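Local coordinates for protein glycoside hydrolase (Streptococcus pneumoniae serotype 4, PDB 6ORH) that probably hydrolyses alpha-L-fucosidic linkages of host glycans, as a family 29 glycoside hydrolase with a glycan bound in its pocket, at residues L278-I281 against Y282-V286; W59-V62 against L63-G67. The protein carries 2 engineered substitutions. All coordinates share one frame; numbering follows the deposited sequence.

Contact 1: L278-I281 against Y282-V286; sequences LVEI and YFHSV. With EDO (1,2-ethanediol), chain L.
E280 O is gripped twice by H284 at the last turn of helix 275-284. The backbone N of H284 reaches E280 O at 3.1 Å, and ring atom ND1 reaches the same oxygen at 2.7 Å. The carbonyl oxygen lies close to the imidazole plane, whereas ND1 stands above the carbonyl plane, 39° out of it. ND1 carries the hydrogen of this bond, which also fixes the rotation of the ring. One residue on, S285 OG donates to I281 O at 2.7 Å; its chi1 of 56° sets the hydroxyl between the backbone N and carbonyl carbon, turned back onto the helix.

The buried, tightly packed side is apolar. V279 CG1 meets F283 CD2 at 3.8 Å at the edge of the phenyl ring, both side chains pointing the same way, and Y318 of helix 306-322 touches both. I281 and S285 lie against L292 of strand 292-295. The partly exposed side carries E280 and H284, with E280 OE2 3.8 Å from H284 CE1 and carboxylate and ring planes 62° apart; it is still tied down by the ND1 bond and by the salt bridge of E280 OE1 to R420. Past the helix, 1,2-ethanediol O2 donates to V286 O at 2.7 Å. H284 and S285 thus bond back to carbonyls four residues earlier where helix 275-284 runs out, within the beta-alpha-beta unit of strand 250-259, this helix and strand 292-295 in the TIM-barrel fold.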
ATOM      1  N   LEU A 278      11.420   0.556 -10.677  1.00 16.38           N
ATOM      2  CA  LEU A 278      10.647  -0.348 -11.521  1.00 15.63           C
ATOM      3  C   LEU A 278      10.242  -1.595 -10.753  1.00 16.61           C
ATOM      4  O   LEU A 278       9.190  -2.180 -11.020  1.00 15.39           O
ATOM      5  CB  LEU A 278      11.442  -0.713 -12.786  1.00 14.86           C
ATOM      6  CG  LEU A 278      11.614   0.433 -13.770  1.00 16.59           C
ATOM      7  CD1 LEU A 278      12.581   0.010 -14.886  1.00 16.56           C
ATOM      8  CD2 LEU A 278      10.269   0.867 -14.352  1.00 16.58           C
ATOM      9  N   VAL A 279      11.110  -2.043  -9.831  1.00 17.03           N
ATOM     10  CA  VAL A 279      10.828  -3.222  -9.034  1.00 16.34           C
ATOM     11  C   VAL A 279       9.629  -2.956  -8.125  1.00 15.57           C
ATOM     12  O   VAL A 279       8.773  -3.828  -7.995  1.00 16.35           O
ATOM     13  CB  VAL A 279      12.086  -3.706  -8.263  1.00 17.27           C
ATOM     14  CG1 VAL A 279      11.706  -4.661  -7.141  1.00 18.09           C
ATOM     15  CG2 VAL A 279      13.059  -4.395  -9.217  1.00 18.31           C
ATOM     16  N   GLU A 280       9.537  -1.757  -7.530  1.00 15.96           N
ATOM     17  CA  GLU A 280       8.374  -1.420  -6.713  1.00 16.74           C
ATOM     18  C   GLU A 280       7.104  -1.453  -7.559  1.00 17.19           C
ATOM     19  O   GLU A 280       6.103  -2.054  -7.139  1.00 16.95           O
ATOM     20  CB  GLU A 280       8.519  -0.083  -5.979  1.00 18.12           C
ATOM     21  CG  GLU A 280       9.627  -0.148  -4.923  1.00 18.29           C
ATOM     22  CD  GLU A 280       9.474  -1.286  -3.940  1.00 18.17           C
ATOM     23  OE1 GLU A 280      10.349  -2.163  -3.905  1.00 19.81           O
ATOM     24  OE2 GLU A 280       8.444  -1.308  -3.217  1.00 22.12           O
ATOM     25  N   ILE A 281       7.171  -0.827  -8.750  1.00 14.77           N
ATOM     26  CA  ILE A 281       6.044  -0.861  -9.676  1.00 14.15           C
ATOM     27  C   ILE A 281       5.650  -2.313  -9.966  1.00 15.03           C
ATOM     28  O   ILE A 281       4.461  -2.655  -9.977  1.00 15.21           O
ATOM     29  CB  ILE A 281       6.390  -0.043 -10.941  1.00 13.64           C
ATOM     30  CG1 ILE A 281       6.391   1.455 -10.606  1.00 14.37           C
ATOM     31  CG2 ILE A 281       5.417  -0.379 -12.076  1.00 13.74           C
ATOM     32  CD1 ILE A 281       7.080   2.351 -11.626  1.00 15.48           C
ATOM     33  N   TYR A 282       6.645  -3.168 -10.256  1.00 13.72           N
ATOM     34  CA  TYR A 282       6.376  -4.544 -10.630  1.00 13.63           C
ATOM     35  C   TYR A 282       5.596  -5.255  -9.521  1.00 14.30           C
ATOM     36  O   TYR A 282       4.574  -5.901  -9.786  1.00 14.29           O
ATOM     37  CB  TYR A 282       7.703  -5.249 -10.937  1.00 13.35           C
ATOM     38  CG  TYR A 282       7.532  -6.660 -11.428  1.00 12.47           C
ATOM     39  CD1 TYR A 282       7.059  -6.918 -12.710  1.00 13.30           C
ATOM     40  CD2 TYR A 282       7.822  -7.742 -10.612  1.00 13.25           C
ATOM     41  CE1 TYR A 282       6.889  -8.217 -13.152  1.00 12.98           C
ATOM     42  CE2 TYR A 282       7.689  -9.049 -11.050  1.00 13.45           C
ATOM     43  CZ  TYR A 282       7.222  -9.282 -12.334  1.00 12.69           C
ATOM     44  OH  TYR A 282       7.100 -10.553 -12.792  1.00 14.69           O
ATOM     45  N   PHE A 283       6.047  -5.097  -8.265  1.00 14.47           N
ATOM     46  CA  PHE A 283       5.363  -5.804  -7.190  1.00 14.67           C
ATOM     47  C   PHE A 283       3.950  -5.271  -6.950  1.00 14.29           C
ATOM     48  O   PHE A 283       3.124  -6.010  -6.384  1.00 14.26           O
ATOM     49  CB  PHE A 283       6.218  -5.780  -5.914  1.00 15.13           C
ATOM     50  CG  PHE A 283       7.251  -6.874  -5.897  1.00 16.36           C
ATOM     51  CD1 PHE A 283       6.910  -8.176  -5.548  1.00 15.52           C
ATOM     52  CD2 PHE A 283       8.583  -6.600  -6.222  1.00 15.66           C
ATOM     53  CE1 PHE A 283       7.852  -9.195  -5.561  1.00 16.46           C
ATOM     54  CE2 PHE A 283       9.527  -7.619  -6.215  1.00 15.77           C
ATOM     55  CZ  PHE A 283       9.169  -8.918  -5.894  1.00 15.71           C
ATOM     56  N   HIS A 284       3.698  -4.006  -7.316  1.00 14.45           N
ATOM     57  CA  HIS A 284       2.383  -3.402  -7.076  1.00 15.99           C
ATOM     58  C   HIS A 284       1.466  -3.482  -8.296  1.00 14.67           C
ATOM     59  O   HIS A 284       0.335  -2.970  -8.230  1.00 14.72           O
ATOM     60  CB  HIS A 284       2.529  -1.957  -6.585  1.00 17.67           C
ATOM     61  CG  HIS A 284       3.108  -1.886  -5.207  1.00 22.02           C
ATOM     62  ND1 HIS A 284       4.466  -1.761  -4.983  1.00 26.07           N
ATOM     63  CD2 HIS A 284       2.533  -1.906  -3.989  1.00 25.17           C
ATOM     64  CE1 HIS A 284       4.711  -1.722  -3.690  1.00 25.52           C
ATOM     65  NE2 HIS A 284       3.540  -1.812  -3.055  1.00 25.25           N
ATOM     66  N   SER A 285       1.913  -4.174  -9.368  1.00 13.15           N
ATOM     67  CA  SER A 285       1.108  -4.287 -10.573  1.00 12.43           C
ATOM     68  C   SER A 285       0.973  -5.776 -10.883  1.00 13.54           C
ATOM     69  O   SER A 285       0.045  -6.451 -10.446  1.00 12.11           O
ATOM     70  CB  SER A 285       1.684  -3.430 -11.735  1.00 13.03           C
ATOM     71  OG  SER A 285       3.045  -3.786 -11.985  1.00 12.89           O
ATOM     72  N   VAL A 286       2.007  -6.351 -11.492  1.00 12.83           N
ATOM     73  CA  VAL A 286       2.036  -7.779 -11.766  1.00 12.29           C
ATOM     74  C   VAL A 286       1.909  -8.549 -10.450  1.00 12.25           C
ATOM     75  O   VAL A 286       1.221  -9.571 -10.404  1.00 13.18           O
ATOM     76  CB  VAL A 286       3.332  -8.135 -12.536  1.00 13.29           C
ATOM     77  CG1 VAL A 286       3.513  -9.646 -12.605  1.00 13.61           C
ATOM     78  CG2 VAL A 286       3.257  -7.546 -13.960  1.00 13.18           C
TER
HETATM   79  C1  EDO L 512      -1.291 -10.370 -14.283  1.00 22.88           C
HETATM   80  O1  EDO L 512      -0.769 -10.009 -15.515  1.00 16.65           O
HETATM   81  C2  EDO L 512      -0.080 -10.610 -13.496  1.00 22.07           C
HETATM   82  O2  EDO L 512      -0.336 -10.879 -12.215  1.00 18.16           O

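Contact 2: W59-V62 against L63-G67; sequences WVRV and LKETG
The guanidinium of R61 has V62 CG2 over one face, 4.1 Å above the plane and offset toward the rim, while E65 OE2 and a water occupy its edge. R61 NH1 forms a salt bridge with E65 OE2 at 3.0 Å, the N-H...O angle being 150°. E65 OE2 lies close to the guanidinium plane, but NH1 meets it from above the carboxylate plane, and the two planes are 67° apart. The R61 chain runs out extended, then bends at chi3 (69°), which swings NH1 back toward E65 one turn later. The water closes a second path, accepting from NH1 of R61 at 3.1 Å and donating to E65 OE1 at 2.9 Å. Outside the segments, R61 NH2 pairs with E58 and E65 OE1 with Y313, so both charged groups have further partners.

On the buried side, L63 CG sits 3.1 Å from W59 O, and W59 stacks on F304 while its NE1 is bonded to G302 O. At the helix end T66 OG1, tilted from the carbonyl plane of V62, donates to V62 O at 2.8 Å; the backbone N of T66 adds only a weak bond. G67, with positive phi, ends the helix: its N bonds K64 O at 3.2 Å, and F68 N reaches L63 O. This is a Schellman motif, with G67 as its C-prime residue, and it leads into strand 70-74 of the barrel.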
ATOM      1  N   TRP A  59      12.991  -1.330 -31.877  1.00 14.23           N
ATOM      2  CA  TRP A  59      12.046  -1.176 -30.775  1.00 13.20           C
ATOM      3  C   TRP A  59      11.523  -2.559 -30.407  1.00 13.99           C
ATOM      4  O   TRP A  59      11.524  -2.949 -29.237  1.00 12.67           O
ATOM      5  CB  TRP A  59      10.854  -0.295 -31.162  1.00 13.21           C
ATOM      6  CG  TRP A  59      11.156   1.090 -31.653  1.00 13.62           C
ATOM      7  CD1 TRP A  59      12.357   1.754 -31.681  1.00 14.31           C
ATOM      8  CD2 TRP A  59      10.175   1.983 -32.206  1.00 13.07           C
ATOM      9  NE1 TRP A  59      12.169   3.005 -32.224  1.00 14.14           N
ATOM     10  CE2 TRP A  59      10.840   3.169 -32.552  1.00 13.94           C
ATOM     11  CE3 TRP A  59       8.781   1.893 -32.436  1.00 13.53           C
ATOM     12  CZ2 TRP A  59      10.165   4.252 -33.123  1.00 13.25           C
ATOM     13  CZ3 TRP A  59       8.116   2.971 -32.983  1.00 13.10           C
ATOM     14  CH2 TRP A  59       8.803   4.134 -33.348  1.00 13.88           C
ATOM     15  N   VAL A  60      11.058  -3.302 -31.429  1.00 13.20           N
ATOM     16  CA  VAL A  60      10.471  -4.604 -31.159  1.00 13.53           C
ATOM     17  C   VAL A  60      11.512  -5.583 -30.606  1.00 14.83           C
ATOM     18  O   VAL A  60      11.208  -6.311 -29.652  1.00 14.27           O
ATOM     19  CB  VAL A  60       9.775  -5.162 -32.414  1.00 13.84           C
ATOM     20  CG1 VAL A  60       9.285  -6.597 -32.179  1.00 14.01           C
ATOM     21  CG2 VAL A  60       8.641  -4.242 -32.864  1.00 13.36           C
ATOM     22  N   ARG A  61      12.726  -5.610 -31.196  1.00 14.74           N
ATOM     23  CA  ARG A  61      13.739  -6.576 -30.757  1.00 14.34           C
ATOM     24  C   ARG A  61      14.048  -6.381 -29.267  1.00 14.02           C
ATOM     25  O   ARG A  61      14.064  -7.346 -28.500  1.00 14.49           O
ATOM     26  CB  ARG A  61      15.022  -6.444 -31.592  1.00 14.19           C
ATOM     27  CG  ARG A  61      16.093  -7.448 -31.159  1.00 14.07           C
ATOM     28  CD  ARG A  61      17.387  -7.256 -31.952  1.00 14.67           C
ATOM     29  NE  ARG A  61      18.085  -6.012 -31.639  1.00 14.35           N
ATOM     30  CZ  ARG A  61      18.878  -5.821 -30.571  1.00 15.50           C
ATOM     31  NH1 ARG A  61      19.101  -6.816 -29.713  1.00 17.09           N
ATOM     32  NH2 ARG A  61      19.439  -4.642 -30.380  1.00 15.93           N
ATOM     33  N   VAL A  62      14.278  -5.139 -28.854  1.00 13.76           N
ATOM     34  CA  VAL A  62      14.648  -4.859 -27.474  1.00 14.62           C
ATOM     35  C   VAL A  62      13.479  -5.221 -26.561  1.00 15.26           C
ATOM     36  O   VAL A  62      13.668  -5.866 -25.532  1.00 15.44           O
ATOM     37  CB  VAL A  62      15.128  -3.414 -27.273  1.00 14.54           C
ATOM     38  CG1 VAL A  62      15.152  -3.034 -25.795  1.00 14.47           C
ATOM     39  CG2 VAL A  62      16.539  -3.262 -27.853  1.00 14.97           C
ATOM     40  N   LEU A  63      12.262  -4.843 -26.962  1.00 14.53           N
ATOM     41  CA  LEU A  63      11.121  -5.217 -26.119  1.00 14.69           C
ATOM     42  C   LEU A  63      10.962  -6.737 -26.003  1.00 14.91           C
ATOM     43  O   LEU A  63      10.661  -7.243 -24.925  1.00 14.72           O
ATOM     44  CB  LEU A  63       9.851  -4.549 -26.662  1.00 13.58           C
ATOM     45  CG  LEU A  63       9.837  -3.026 -26.578  1.00 13.95           C
ATOM     46  CD1 LEU A  63       8.621  -2.461 -27.318  1.00 13.99           C
ATOM     47  CD2 LEU A  63       9.880  -2.566 -25.120  1.00 13.61           C
ATOM     48  N   LYS A  64      11.148  -7.466 -27.110  0.50 14.36           N
ATOM     49  CA  LYS A  64      11.016  -8.915 -27.097  0.50 14.56           C
ATOM     50  C   LYS A  64      12.074  -9.498 -26.164  0.50 15.47           C
ATOM     51  O   LYS A  64      11.769 -10.337 -25.308  0.50 15.32           O
ATOM     52  CB  LYS A  64      11.216  -9.493 -28.501  0.50 14.84           C
ATOM     53  CG  LYS A  64      10.976 -10.993 -28.625  0.50 15.40           C
ATOM     54  CD  LYS A  64       9.509 -11.387 -28.539  0.50 14.80           C
ATOM     55  CE  LYS A  64       9.282 -12.861 -28.805  0.50 15.15           C
ATOM     56  NZ  LYS A  64       7.855 -13.224 -28.854  0.50 12.39           N
ATOM     57  N   GLU A  65      13.316  -9.026 -26.327  1.00 15.56           N
ATOM     58  CA  GLU A  65      14.437  -9.582 -25.575  1.00 15.34           C
ATOM     59  C   GLU A  65      14.310  -9.270 -24.087  1.00 16.01           C
ATOM     60  O   GLU A  65      14.909  -9.977 -23.270  1.00 18.34           O
ATOM     61  CB  GLU A  65      15.788  -9.089 -26.101  1.00 15.96           C
ATOM     62  CG  GLU A  65      16.136  -9.671 -27.469  1.00 17.87           C
ATOM     63  CD  GLU A  65      17.528  -9.235 -27.911  1.00 18.77           C
ATOM     64  OE1 GLU A  65      18.285  -8.655 -27.072  1.00 19.55           O
ATOM     65  OE2 GLU A  65      17.853  -9.474 -29.104  1.00 20.01           O
ATOM     66  N   THR A  66      13.542  -8.227 -23.725  1.00 14.99           N
ATOM     67  CA  THR A  66      13.450  -7.833 -22.325  1.00 14.63           C
ATOM     68  C   THR A  66      12.112  -8.241 -21.710  1.00 14.06           C
ATOM     69  O   THR A  66      11.779  -7.707 -20.641  1.00 16.16           O
ATOM     70  CB  THR A  66      13.774  -6.349 -22.121  1.00 14.26           C
ATOM     71  OG1 THR A  66      12.883  -5.498 -22.854  1.00 15.33           O
ATOM     72  CG2 THR A  66      15.198  -6.041 -22.557  1.00 14.29           C
ATOM     73  N   GLY A  67      11.368  -9.127 -22.394  1.00 14.29           N
ATOM     74  CA  GLY A  67      10.277  -9.908 -21.788  1.00 14.83           C
ATOM     75  C   GLY A  67       8.857  -9.367 -22.036  1.00 14.89           C
ATOM     76  O   GLY A  67       7.882  -9.894 -21.486  1.00 14.01           O
TER
HETATM   77  O   HOH W   1      21.024  -7.872 -27.498  1.00 22.74           O

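How the contacts relate
Contacts 1 and 2 are both local, each at the C-terminal end of its own helix, 275-284 and 56-65, within the TIM-barrel part of the protein. Their centres lie 19 Å apart and their nearest atoms about 9 Å apart, so they do not touch. Helix 306-322 links them: Y318 meets V279 and F283 of contact 1, Y313 meets R61, V62 and T66 of contact 2, and R319 lies against Y282 in the first while its NH2 bonds T66 O in the second. Neither belongs to a known ligand or metal site; the side chain of I281 in contact 1 is about 13 Å from a bound galactose of the glycan.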